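Local coordinates for protein DyP-type peroxidase (Pleurotus ostreatus PC15, PDB 6FSK) that probably uses hydrogen peroxide at a heme b centre to oxidise dyes and Mn(II), as a dye-decolorizing (DyP-type) peroxidase, at residues V75-S80 against G134-A139; V198-Q203 against I212-I217; N259-P264 against T445-P450; P342-D347 against V411-P416. The protein carries 1 engineered substitution. All coordinates share one frame; numbering follows the deposited sequence.

Contact 1 of 4, residues V75-S80 against G134-A139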
loop_
_atom_site.group_PDB
_atom_site.type_symbol
_atom_site.label_atom_id
_atom_site.label_comp_id
_atom_site.label_asym_id
_atom_site.label_seq_id
_atom_site.Cartn_x
_atom_site.Cartn_y
_atom_site.Cartn_z
ATOM N N VAL A 75 9.200 12.729 11.022
ATOM C CA VAL A 75 10.178 12.093 10.135
ATOM C C VAL A 75 10.409 10.660 10.511
ATOM O O VAL A 75 10.461 10.299 11.729
ATOM C CB VAL A 75 11.535 12.850 10.167
ATOM C CG1 VAL A 75 12.131 12.840 11.521
ATOM C CG2 VAL A 75 12.544 12.271 9.199
ATOM N N ASN A 76 10.546 9.807 9.514
ATOM C CA ASN A 76 10.919 8.393 9.697
ATOM C C ASN A 76 12.030 8.081 8.670
ATOM O O ASN A 76 12.357 8.893 7.756
ATOM C CB ASN A 76 9.743 7.416 9.443
ATOM C CG ASN A 76 8.915 7.074 10.689
ATOM O OD1 ASN A 76 8.188 6.077 10.648
ATOM N ND2 ASN A 76 9.018 7.859 11.780
ATOM N N VAL A 77 12.657 6.913 8.792
ATOM C CA VAL A 77 13.799 6.520 7.990
ATOM C C VAL A 77 13.772 5.026 7.701
ATOM O O VAL A 77 13.374 4.241 8.597
ATOM C CB VAL A 77 15.186 6.909 8.613
ATOM C CG1 VAL A 77 15.469 6.066 9.886
ATOM C CG2 VAL A 77 16.312 6.710 7.598
ATOM N N SER A 78 14.196 4.563 6.516
ATOM C CA SER A 78 14.130 3.165 6.185
ATOM C C SER A 78 15.270 2.841 5.237
ATOM O O SER A 78 15.703 3.735 4.503
ATOM C CB SER A 78 12.732 2.859 5.629
ATOM O OG SER A 78 12.342 1.507 5.698
ATOM N N PHE A 79 15.776 1.631 5.310
ATOM C CA PHE A 79 16.977 1.259 4.587
ATOM C C PHE A 79 16.773 0.072 3.707
ATOM O O PHE A 79 16.158 -0.963 4.107
ATOM C CB PHE A 79 18.125 0.908 5.584
ATOM C CG PHE A 79 18.614 2.064 6.345
ATOM C CD1 PHE A 79 19.623 2.862 5.825
ATOM C CD2 PHE A 79 18.038 2.409 7.530
ATOM C CE1 PHE A 79 20.047 3.985 6.500
ATOM C CE2 PHE A 79 18.468 3.529 8.254
ATOM C CZ PHE A 79 19.463 4.337 7.695
ATOM N N SER A 80 17.336 0.131 2.480
ATOM C CA SER A 80 17.248 -1.002 1.605
ATOM C C SER A 80 18.324 -2.035 1.873
ATOM O O SER A 80 19.258 -1.789 2.603
ATOM C CB SER A 80 17.394 -0.543 0.136
ATOM O OG SER A 80 18.774 -0.125 -0.077
ATOM N N GLY A 134 18.536 4.165 1.074
ATOM C CA GLY A 134 17.537 4.460 2.055
ATOM C C GLY A 134 16.607 5.538 1.633
ATOM O O GLY A 134 16.790 6.152 0.565
ATOM N N VAL A 135 15.618 5.782 2.464
ATOM C CA VAL A 135 14.683 6.863 2.336
ATOM C C VAL A 135 14.493 7.552 3.665
ATOM O O VAL A 135 14.325 6.869 4.676
ATOM C CB VAL A 135 13.340 6.378 1.709
ATOM C CG1 VAL A 135 12.599 5.290 2.512
ATOM C CG2 VAL A 135 12.384 7.516 1.405
ATOM N N ILE A 136 14.532 8.838 3.659
ATOM C CA ILE A 136 14.126 9.701 4.748
ATOM C C ILE A 136 12.789 10.302 4.298
ATOM O O ILE A 136 12.724 10.850 3.200
ATOM C CB ILE A 136 15.155 10.813 5.074
ATOM C CG1 ILE A 136 16.376 10.171 5.711
ATOM C CG2 ILE A 136 14.542 11.857 5.988
ATOM C CD1 ILE A 136 17.584 11.036 5.551
ATOM N N PHE A 137 11.745 10.194 5.116
ATOM C CA PHE A 137 10.482 10.764 4.736
ATOM C C PHE A 137 9.857 11.627 5.812
ATOM O O PHE A 137 10.039 11.358 6.993
ATOM C CB PHE A 137 9.509 9.780 4.149
ATOM C CG PHE A 137 9.225 8.594 5.047
ATOM C CD1 PHE A 137 10.135 7.546 5.063
ATOM C CD2 PHE A 137 7.962 8.458 5.706
ATOM C CE1 PHE A 137 9.845 6.376 5.810
ATOM C CE2 PHE A 137 7.693 7.289 6.431
ATOM C CZ PHE A 137 8.610 6.287 6.465
ATOM N N VAL A 138 9.244 12.695 5.356
ATOM C CA VAL A 138 8.793 13.775 6.230
ATOM C C VAL A 138 7.341 14.084 5.849
ATOM O O VAL A 138 7.015 14.368 4.722
ATOM C CB VAL A 138 9.716 15.010 6.084
ATOM C CG1 VAL A 138 9.236 16.099 6.985
ATOM C CG2 VAL A 138 11.144 14.684 6.422
ATOM N N ALA A 139 6.469 14.018 6.837
ATOM C CA ALA A 139 5.025 14.227 6.675
ATOM C C ALA A 139 4.543 15.380 7.506
ATOM O O ALA A 139 4.864 15.507 8.690
ATOM C CB ALA A 139 4.328 12.952 7.158
#
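Asn76 and Phe137 form a hydrogen-bonded pair of an antiparallel ladder, their backbones joined by Asn76 N to Phe137 O and Phe137 N to Asn76 O, both 3.0 Å. Ser78 and Val135 repeat the pattern, with Val135 N 2.9 Å from Ser78 O. These pairs alternate with non-hydrogen-bonded ones, where CA-H groups turn to carbonyls, as Val75 CA does to Phe137 O at 3.2 Å. The N-to-C directions of the two short strand segments differ by 169°, close to fully antiparallel.

At the end of the ladder Phe79 faces Gly134. A glycine suits this place because a CB there would clash with Ser78 O.

The apolar contacts gather on the face that carries Val75, Val77, Ile136 and Val138, where beta-branched residues fit extended backbone. Ile136 is clasped by two valines: its CG2 lies beside Val75 CG2 at 3.8 Å, the two side chains pointing the same way, while its CG1 meets Val77 CG2 at 3.9 Å.

On the other face the main contact is CH-pi. Phe137 CG sits between the backbone N and the carbonyl carbon (chi1 56°), and the ring comes across the strand boundary with Asn76 CB over one face, 3.8 Å from the ring centroid and displaced toward the rim. Asn76's amide is gripped beyond the ring: ND2 reaches Val75 O at 2.8 Å and also Lys46 O, while OD1 accepts from Asp11 N.

Both strands belong to the dimeric alpha+beta barrel domain, within a larger antiparallel sheet where strand 20-28 flanks 134-140 and strand 462-472 flanks 74-80; from helix 31-41 Phe41 covers Val75, Val77 and Ile136, and Phe34 packs on Phe79.

Contact 2 of 4, residues V198-Q203 against I212-I217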
loop_
_atom_site.group_PDB
_atom_site.type_symbol
_atom_site.label_atom_id
_atom_site.label_comp_id
_atom_site.label_asym_id
_atom_site.label_seq_id
_atom_site.Cartn_x
_atom_site.Cartn_y
_atom_site.Cartn_z
ATOM N N VAL A 198 -3.982 -4.632 15.320
ATOM C CA VAL A 198 -2.778 -5.270 15.777
ATOM C C VAL A 198 -2.902 -5.441 17.281
ATOM O O VAL A 198 -3.067 -4.480 18.046
ATOM C CB VAL A 198 -1.560 -4.396 15.452
ATOM C CG1 VAL A 198 -0.317 -5.001 16.003
ATOM C CG2 VAL A 198 -1.495 -4.273 13.911
ATOM N N GLU A 199 -2.864 -6.694 17.704
ATOM C CA GLU A 199 -2.880 -7.006 19.124
ATOM C C GLU A 199 -1.756 -6.247 19.817
ATOM O O GLU A 199 -0.623 -6.084 19.322
ATOM C CB GLU A 199 -2.761 -8.498 19.389
ATOM C CG GLU A 199 -3.879 -9.344 18.882
ATOM C CD GLU A 199 -3.829 -10.751 19.512
ATOM O OE1 GLU A 199 -3.835 -10.747 20.823
ATOM O OE2 GLU A 199 -3.817 -11.794 18.835
ATOM N N GLN A 200 -2.069 -5.874 21.065
ATOM C CA GLN A 200 -1.115 -5.135 21.913
ATOM C C GLN A 200 -0.906 -3.684 21.458
ATOM O O GLN A 200 0.002 -2.984 22.005
ATOM C CB GLN A 200 0.203 -5.861 22.120
ATOM C CG GLN A 200 0.008 -7.328 22.528
ATOM C CD GLN A 200 1.289 -7.973 22.915
ATOM O OE1 GLN A 200 1.962 -8.660 22.118
ATOM N NE2 GLN A 200 1.683 -7.719 24.159
ATOM N N PHE A 201 -1.683 -3.248 20.483
ATOM C CA PHE A 201 -1.607 -1.876 19.924
ATOM C C PHE A 201 -3.012 -1.352 19.806
ATOM O O PHE A 201 -3.355 -0.318 20.419
ATOM C CB PHE A 201 -0.828 -1.753 18.625
ATOM C CG PHE A 201 -0.772 -0.333 18.140
ATOM C CD1 PHE A 201 0.009 0.587 18.759
ATOM C CD2 PHE A 201 -1.536 0.090 17.045
ATOM C CE1 PHE A 201 0.023 1.896 18.326
ATOM C CE2 PHE A 201 -1.542 1.362 16.652
ATOM C CZ PHE A 201 -0.760 2.282 17.291
ATOM N N ASP A 202 -3.840 -1.964 18.942
ATOM C CA ASP A 202 -5.208 -1.515 18.743
ATOM C C ASP A 202 -6.074 -2.131 19.867
ATOM O O ASP A 202 -6.473 -3.317 19.772
ATOM C CB ASP A 202 -5.694 -1.924 17.336
ATOM C CG ASP A 202 -4.892 -1.235 16.257
ATOM O OD1 ASP A 202 -5.018 0.002 16.170
ATOM O OD2 ASP A 202 -4.116 -1.826 15.464
ATOM N N GLN A 203 -6.350 -1.308 20.884
ATOM C CA GLN A 203 -7.107 -1.748 22.081
ATOM C C GLN A 203 -8.614 -1.908 21.831
ATOM O O GLN A 203 -9.246 -2.701 22.522
ATOM C CB GLN A 203 -6.827 -0.795 23.238
ATOM C CG GLN A 203 -5.363 -0.688 23.638
ATOM C CD GLN A 203 -4.728 -2.025 23.985
ATOM O OE1 GLN A 203 -3.506 -2.216 23.843
ATOM N NE2 GLN A 203 -5.548 -2.968 24.436
ATOM N N ILE A 212 -4.732 -9.165 14.667
ATOM C CA ILE A 212 -3.619 -10.078 14.373
ATOM C C ILE A 212 -2.454 -9.804 15.298
ATOM O O ILE A 212 -2.301 -8.697 15.825
ATOM C CB ILE A 212 -3.176 -9.963 12.893
ATOM C CG1 ILE A 212 -2.394 -8.694 12.623
ATOM C CG2 ILE A 212 -4.378 -10.207 11.973
ATOM C CD1 ILE A 212 -1.954 -8.616 11.152
ATOM N N ARG A 213 -1.634 -10.820 15.515
ATOM C CA ARG A 213 -0.473 -10.697 16.382
ATOM C C ARG A 213 0.515 -9.634 15.809
ATOM O O ARG A 213 0.675 -9.488 14.594
ATOM C CB ARG A 213 0.205 -12.023 16.568
ATOM C CG ARG A 213 -0.536 -12.900 17.613
ATOM C CD ARG A 213 -0.086 -14.289 17.521
ATOM N NE ARG A 213 -0.547 -15.014 16.324
ATOM C CZ ARG A 213 -0.039 -16.125 15.837
ATOM N NH1 ARG A 213 0.986 -16.762 16.404
ATOM N NH2 ARG A 213 -0.615 -16.666 14.734
ATOM N N PRO A 214 1.215 -8.947 16.707
ATOM C CA PRO A 214 2.074 -7.822 16.271
ATOM C C PRO A 214 3.228 -8.324 15.402
ATOM O O PRO A 214 3.771 -7.533 14.597
ATOM C CB PRO A 214 2.530 -7.183 17.595
ATOM C CG PRO A 214 2.450 -8.325 18.590
ATOM C CD PRO A 214 1.177 -9.023 18.184
ATOM N N GLY A 215 3.713 -9.564 15.550
ATOM C CA GLY A 215 4.775 -10.116 14.738
ATOM C C GLY A 215 4.466 -10.336 13.289
ATOM O O GLY A 215 5.371 -10.666 12.526
ATOM N N PHE A 216 3.206 -10.109 12.866
ATOM C CA PHE A 216 2.890 -10.089 11.411
ATOM C C PHE A 216 3.247 -8.701 10.830
ATOM O O PHE A 216 3.278 -8.594 9.601
ATOM C CB PHE A 216 1.426 -10.425 11.202
ATOM C CG PHE A 216 1.140 -11.862 11.503
ATOM C CD1 PHE A 216 1.704 -12.894 10.757
ATOM C CD2 PHE A 216 0.369 -12.212 12.609
ATOM C CE1 PHE A 216 1.492 -14.244 11.088
ATOM C CE2 PHE A 216 0.192 -13.543 12.890
ATOM C CZ PHE A 216 0.762 -14.569 12.188
ATOM N N ILE A 217 3.533 -7.734 11.690
ATOM C CA ILE A 217 3.891 -6.352 11.257
ATOM C C ILE A 217 5.296 -6.013 11.665
ATOM O O ILE A 217 6.026 -5.392 10.863
ATOM C CB ILE A 217 2.909 -5.292 11.812
ATOM C CG1 ILE A 217 1.438 -5.604 11.424
ATOM C CG2 ILE A 217 3.308 -3.831 11.424
ATOM C CD1 ILE A 217 1.148 -5.672 9.908
#
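Val198 and Ile212 form a parallel beta bridge, and the next amide, Glu199 N, donates to Ile212 O at 2.8 Å with an angle of 165° at the hydrogen. Val198 packs through both of its methyls: CG1, anti to the backbone N (chi1 176°), lies 3.7 Å from Pro214 CA, and CG2 touches Ile217 CG1 at 4.1 Å. The arrangement is a minimal two-strand ladder, strands 197-198 and 211-212, each leaving it at once for a turn. The chain after Val198 curls back, so that Val198 O accepts from Phe201 N and Asp202 N, while Val198 N donates to the anti lone pair of Asp202 OD2; residues 214-216 make a 3-10 turn. Pro214 opens that turn, where its fixed ring suits the bend, and offers CD to Glu199 O and CG to Gln200 OE1, each at 3.6 Å. Glu199 lies alongside Arg213, its OE2 3.7 Å from Arg213 CG but 5.2 Å from Arg213 NE, so the charges are near without pairing. An alanine in place of Glu199 would probably uncover Ile212 O on the side where CG now packs, and leave Arg213 without this neighbouring negative charge. Farther out, Ile217 also packs on Ile12, and Ile212 on Asp349.

Contact 3 of 4, residues N259-P264 against T445-P450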
loop_
_atom_site.group_PDB
_atom_site.type_symbol
_atom_site.label_atom_id
_atom_site.label_comp_id
_atom_site.label_asym_id
_atom_site.label_seq_id
_atom_site.Cartn_x
_atom_site.Cartn_y
_atom_site.Cartn_z
ATOM N N ASN A 259 -18.334 0.644 -20.990
ATOM C CA ASN A 259 -18.740 -0.728 -20.585
ATOM C C ASN A 259 -19.820 -0.713 -19.488
ATOM O O ASN A 259 -19.728 -1.412 -18.483
ATOM C CB ASN A 259 -17.530 -1.500 -20.045
ATOM C CG ASN A 259 -16.585 -1.855 -21.124
ATOM O OD1 ASN A 259 -16.755 -2.899 -21.785
ATOM N ND2 ASN A 259 -15.614 -0.993 -21.381
ATOM N N PRO A 260 -20.869 0.112 -19.597
ATOM C CA PRO A 260 -21.872 0.137 -18.533
ATOM C C PRO A 260 -22.479 -1.241 -18.343
ATOM O O PRO A 260 -22.762 -1.972 -19.357
ATOM C CB PRO A 260 -22.946 1.089 -19.043
ATOM C CG PRO A 260 -22.810 1.035 -20.535
ATOM C CD PRO A 260 -21.283 0.913 -20.763
ATOM N N ILE A 261 -22.726 -1.609 -17.104
ATOM C CA ILE A 261 -23.393 -2.906 -16.834
ATOM C C ILE A 261 -24.822 -2.767 -17.307
ATOM O O ILE A 261 -25.493 -1.833 -16.887
ATOM C CB ILE A 261 -23.302 -3.302 -15.372
ATOM C CG1 ILE A 261 -21.853 -3.714 -15.102
ATOM C CG2 ILE A 261 -24.285 -4.457 -15.051
ATOM C CD1 ILE A 261 -21.558 -3.650 -13.675
ATOM N N VAL A 262 -25.260 -3.697 -18.156
ATOM C CA VAL A 262 -26.604 -3.693 -18.706
ATOM C C VAL A 262 -27.405 -4.565 -17.771
ATOM O O VAL A 262 -27.108 -5.794 -17.562
ATOM C CB VAL A 262 -26.591 -4.166 -20.161
ATOM C CG1 VAL A 262 -28.031 -4.292 -20.646
ATOM C CG2 VAL A 262 -25.790 -3.182 -21.010
ATOM N N LEU A 263 -28.268 -3.893 -17.004
ATOM C CA LEU A 263 -29.051 -4.565 -15.938
ATOM C C LEU A 263 -30.437 -3.835 -16.041
ATOM O O LEU A 263 -30.494 -2.625 -16.239
ATOM C CB LEU A 263 -28.364 -4.347 -14.590
ATOM C CG LEU A 263 -28.481 -5.304 -13.457
ATOM C CD1 LEU A 263 -27.360 -5.072 -12.452
ATOM C CD2 LEU A 263 -29.799 -4.994 -12.809
ATOM N N PRO A 264 -31.548 -4.600 -16.019
ATOM C CA PRO A 264 -32.857 -3.962 -16.122
ATOM C C PRO A 264 -32.998 -2.818 -15.157
ATOM O O PRO A 264 -32.775 -2.925 -13.925
ATOM C CB PRO A 264 -33.827 -5.111 -15.750
ATOM C CG PRO A 264 -33.089 -6.381 -16.182
ATOM C CD PRO A 264 -31.654 -6.049 -15.789
ATOM N N THR A 445 -18.288 -9.266 -13.574
ATOM C CA THR A 445 -18.736 -7.918 -13.311
ATOM C C THR A 445 -20.256 -7.708 -13.557
ATOM O O THR A 445 -20.811 -6.860 -12.910
ATOM C CB THR A 445 -17.890 -6.864 -14.027
ATOM O OG1 THR A 445 -18.037 -6.941 -15.442
ATOM C CG2 THR A 445 -16.385 -6.946 -13.598
ATOM N N ASN A 446 -20.917 -8.420 -14.475
ATOM C CA ASN A 446 -22.349 -8.264 -14.675
ATOM C C ASN A 446 -23.041 -9.288 -13.730
ATOM O O ASN A 446 -22.826 -10.507 -13.882
ATOM C CB ASN A 446 -22.753 -8.566 -16.072
ATOM C CG ASN A 446 -24.257 -8.305 -16.270
ATOM O OD1 ASN A 446 -25.115 -8.747 -15.519
ATOM N ND2 ASN A 446 -24.540 -7.422 -17.204
ATOM N N PRO A 447 -23.808 -8.844 -12.746
ATOM C CA PRO A 447 -24.422 -9.774 -11.781
ATOM C C PRO A 447 -25.327 -10.794 -12.419
ATOM O O PRO A 447 -25.514 -11.896 -11.877
ATOM C CB PRO A 447 -25.253 -8.862 -10.862
ATOM C CG PRO A 447 -24.869 -7.495 -11.201
ATOM C CD PRO A 447 -24.072 -7.437 -12.414
ATOM N N ASN A 448 -25.896 -10.457 -13.558
ATOM C CA ASN A 448 -26.796 -11.416 -14.235
ATOM C C ASN A 448 -26.118 -12.381 -15.163
ATOM O O ASN A 448 -26.740 -13.360 -15.594
ATOM C CB ASN A 448 -27.910 -10.670 -14.996
ATOM C CG ASN A 448 -28.924 -10.057 -14.081
ATOM O OD1 ASN A 448 -29.177 -10.593 -13.005
ATOM N ND2 ASN A 448 -29.509 -8.929 -14.497
ATOM N N ASP A 449 -24.853 -12.154 -15.524
ATOM C CA ASP A 449 -24.160 -12.997 -16.511
ATOM C C ASP A 449 -22.682 -13.115 -16.033
ATOM O O ASP A 449 -21.788 -12.494 -16.621
ATOM C CB ASP A 449 -24.307 -12.231 -17.820
ATOM C CG ASP A 449 -23.737 -12.929 -19.015
ATOM O OD1 ASP A 449 -23.587 -14.167 -18.971
ATOM O OD2 ASP A 449 -23.366 -12.160 -19.982
ATOM N N PRO A 450 -22.435 -13.910 -14.987
ATOM C CA PRO A 450 -21.064 -13.961 -14.435
ATOM C C PRO A 450 -20.009 -14.505 -15.321
ATOM O O PRO A 450 -18.818 -14.162 -15.195
ATOM C CB PRO A 450 -21.203 -14.885 -13.231
ATOM C CG PRO A 450 -22.490 -15.577 -13.409
ATOM C CD PRO A 450 -23.374 -14.657 -14.123
HETATM O O HOH W 1 -22.989 -5.421 -19.057
HETATM O O HOH W 2 -28.655 -8.031 -17.168
#
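Asn446 and Val262 make the direct polar link between two loops: Asn446 ND2 donates to Val262 O at 3.1 Å, nearly straight at 161°, from a position tilted off the carbonyl plane. Ile261 flanks this bond, its CD1 3.4 Å from Thr445 O and its CG2 packed against both Asn446 ND2 and Pro447 CD. Farther along, Leu263 CD1 meets Pro447 CG at 3.7 Å, the two side chains crossing at about a right angle, while Pro264 CD and Asn448 ND2 approach tip to tip.

Two waters extend the link. One accepts from both Val262 N and Asn446 ND2; the other donates to Val262 O at 2.7 Å and accepts from Asn448 ND2. Val262 thus has both its backbone polar groups tied to the facing loop.

What positions the amide is an Asx turn: with CG anti to the backbone N (chi1 -176°), Asn446 OD1 accepts from Asn448 N at 2.7 Å. A type I turn, Asn446 to Asp449, encloses it, and Pro447 fits its second position because the ring fixes phi near the required value. A leucine in place of Asn446 would probably leave Val262 O without its direct donor and Asn448 N without its Asx-turn acceptor.

Helix 268-280 is tied to 259-264 by a backbone bond between Ile261 and Gly271, and Thr445 packs on Leu275 of that helix and on Ile454 of strand 453-455.

Contact 4 of 4, residues P342-D347 against V411-P416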
loop_
_atom_site.group_PDB
_atom_site.type_symbol
_atom_site.label_atom_id
_atom_site.label_comp_id
_atom_site.label_asym_id
_atom_site.label_seq_id
_atom_site.Cartn_x
_atom_site.Cartn_y
_atom_site.Cartn_z
ATOM N N PRO A 342 -14.582 -22.301 5.216
ATOM C CA PRO A 342 -14.427 -23.578 4.549
ATOM C C PRO A 342 -14.268 -23.350 3.015
ATOM O O PRO A 342 -14.829 -22.393 2.507
ATOM C CB PRO A 342 -15.802 -24.253 4.775
ATOM C CG PRO A 342 -16.378 -23.582 5.956
ATOM C CD PRO A 342 -15.852 -22.174 5.947
ATOM N N PRO A 343 -13.529 -24.200 2.298
ATOM C CA PRO A 343 -12.940 -25.444 2.793
ATOM C C PRO A 343 -11.561 -25.275 3.426
ATOM O O PRO A 343 -11.099 -26.148 4.148
ATOM C CB PRO A 343 -12.771 -26.291 1.540
ATOM C CG PRO A 343 -12.690 -25.311 0.416
ATOM C CD PRO A 343 -13.580 -24.139 0.849
ATOM N N LEU A 344 -10.846 -24.202 3.107
ATOM C CA LEU A 344 -9.452 -24.121 3.510
ATOM C C LEU A 344 -9.258 -23.828 5.010
ATOM O O LEU A 344 -8.291 -24.288 5.558
ATOM C CB LEU A 344 -8.731 -23.050 2.702
ATOM C CG LEU A 344 -8.793 -23.252 1.170
ATOM C CD1 LEU A 344 -8.118 -22.034 0.466
ATOM C CD2 LEU A 344 -8.061 -24.521 0.837
ATOM N N LYS A 345 -10.105 -22.988 5.571
ATOM C CA LYS A 345 -9.952 -22.454 6.946
ATOM C C LYS A 345 -8.505 -21.989 7.168
ATOM O O LYS A 345 -7.763 -22.396 8.117
ATOM C CB LYS A 345 -10.361 -23.526 7.965
ATOM C CG LYS A 345 -11.773 -24.062 7.755
ATOM C CD LYS A 345 -12.743 -23.526 8.801
ATOM C CE LYS A 345 -12.525 -24.209 10.152
ATOM N NZ LYS A 345 -13.711 -24.171 11.058
ATOM N N ALA A 346 -8.023 -21.197 6.217
ATOM C CA ALA A 346 -6.658 -20.762 6.207
ATOM C C ALA A 346 -6.424 -19.649 7.183
ATOM O O ALA A 346 -7.274 -18.826 7.394
ATOM C CB ALA A 346 -6.244 -20.283 4.827
ATOM N N ASP A 347 -5.211 -19.609 7.699
ATOM C CA ASP A 347 -4.772 -18.485 8.488
ATOM C C ASP A 347 -4.029 -17.553 7.518
ATOM O O ASP A 347 -2.937 -17.875 7.098
ATOM C CB ASP A 347 -3.838 -19.006 9.586
ATOM C CG ASP A 347 -3.299 -17.926 10.460
ATOM O OD1 ASP A 347 -3.405 -16.741 10.161
ATOM O OD2 ASP A 347 -2.764 -18.265 11.572
ATOM N N VAL A 411 -9.380 -22.543 -3.583
ATOM C CA VAL A 411 -10.395 -23.334 -2.883
ATOM C C VAL A 411 -10.658 -24.700 -3.531
ATOM O O VAL A 411 -10.964 -25.670 -2.832
ATOM C CB VAL A 411 -11.720 -22.652 -2.623
ATOM C CG1 VAL A 411 -11.519 -21.528 -1.680
ATOM C CG2 VAL A 411 -12.398 -22.183 -3.926
ATOM N N THR A 412 -10.517 -24.811 -4.842
ATOM C CA THR A 412 -10.702 -26.124 -5.492
ATOM C C THR A 412 -9.487 -27.014 -5.286
ATOM O O THR A 412 -9.616 -28.232 -5.488
ATOM C CB THR A 412 -11.054 -25.993 -6.968
ATOM O OG1 THR A 412 -10.004 -25.311 -7.615
ATOM C CG2 THR A 412 -12.387 -25.292 -7.120
ATOM N N SER A 413 -8.372 -26.484 -4.738
ATOM C CA SER A 413 -7.228 -27.318 -4.322
ATOM C C SER A 413 -7.716 -28.388 -3.305
ATOM O O SER A 413 -7.143 -29.450 -3.283
ATOM C CB SER A 413 -6.091 -26.508 -3.706
ATOM O OG SER A 413 -6.477 -26.061 -2.429
ATOM N N ALA A 414 -8.737 -28.060 -2.502
ATOM C CA ALA A 414 -9.149 -28.884 -1.362
ATOM C C ALA A 414 -10.212 -29.904 -1.728
ATOM O O ALA A 414 -10.438 -30.827 -0.972
ATOM C CB ALA A 414 -9.641 -27.985 -0.234
ATOM N N GLY A 415 -10.867 -29.756 -2.882
ATOM C CA GLY A 415 -12.020 -30.637 -3.187
ATOM C C GLY A 415 -12.771 -30.028 -4.345
ATOM O O GLY A 415 -12.585 -28.842 -4.629
ATOM N N PRO A 416 -13.587 -30.832 -5.031
ATOM C CA PRO A 416 -14.321 -30.265 -6.155
ATOM C C PRO A 416 -15.474 -29.420 -5.636
ATOM O O PRO A 416 -16.111 -29.748 -4.674
ATOM C CB PRO A 416 -14.843 -31.522 -6.885
ATOM C CG PRO A 416 -15.074 -32.512 -5.749
ATOM C CD PRO A 416 -13.973 -32.239 -4.733
#
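The turn leading out of helix 408-412, from Val411 to Ala414, receives Pro343 and Leu344 of the loop that follows helix 337-340. This is a surface contact made by carbon packing, burying 216 Å² in all.

Pro343 lies against the turn with its ring: CB is 4.0 Å from Ala414 CB, and CG is 3.7 Å from Val411 O. That carbonyl also takes a backbone bond from Ala414 N at 3.3 Å, so the proline covers a group already engaged within the turn. A proline, with no N-H and a compact apolar ring, suits such a place; the cis peptide bond joining Pro342 to it bends the chain sharply just before the contact.

Leu344 contributes both ends of its fork. With CG anti to the carbonyl carbon, beside the backbone N (chi1 -57°), the fork is carried to the turn, where CD1 meets Val411 CG1 at 4.1 Å, the two side chains at about a right angle, while CD2 touches Ala414 CB at 4.0 Å and passes Ser413 OG at 3.9 Å. The serine hydroxyl has its polar partner elsewhere, in Ala410 O, so its meeting with the methyl is plain van der Waals contact. The small methyl of Ala414 lets Pro343 and Leu344 both come close to the turn.

Val411, the buried residue of the contact, also packs on Leu316 of helix 315-318 and on Ile417 and Leu420, while Pro343 rests on Val317 of the same helix; a backbone bond between Ala346 and Leu339 ties the loop to helix 337-340.

In the fold
Both strands of contact 1 lie in the N-terminal barrel domain, away from the heme-binding residues, whereas contacts 2 and 4, whose centres are about 26 Å apart, meet each other: Arg213 NH2 of contact 2 comes to 4.1 Å from Asp347 OD2 of contact 4, as packing. Contact 3 lies across the chain's centre from contact 1, their centres about 45 Å apart, and both segments of contact 4 fall within the long excursion between 264 and 445. None of the four touches the heme. The side chain of Ile217 is about 10 Å from it, that of Thr445 about 11 Å from the side chain of the axial His329, and that of Val411 about 11 Å from that of heme-binding Arg336.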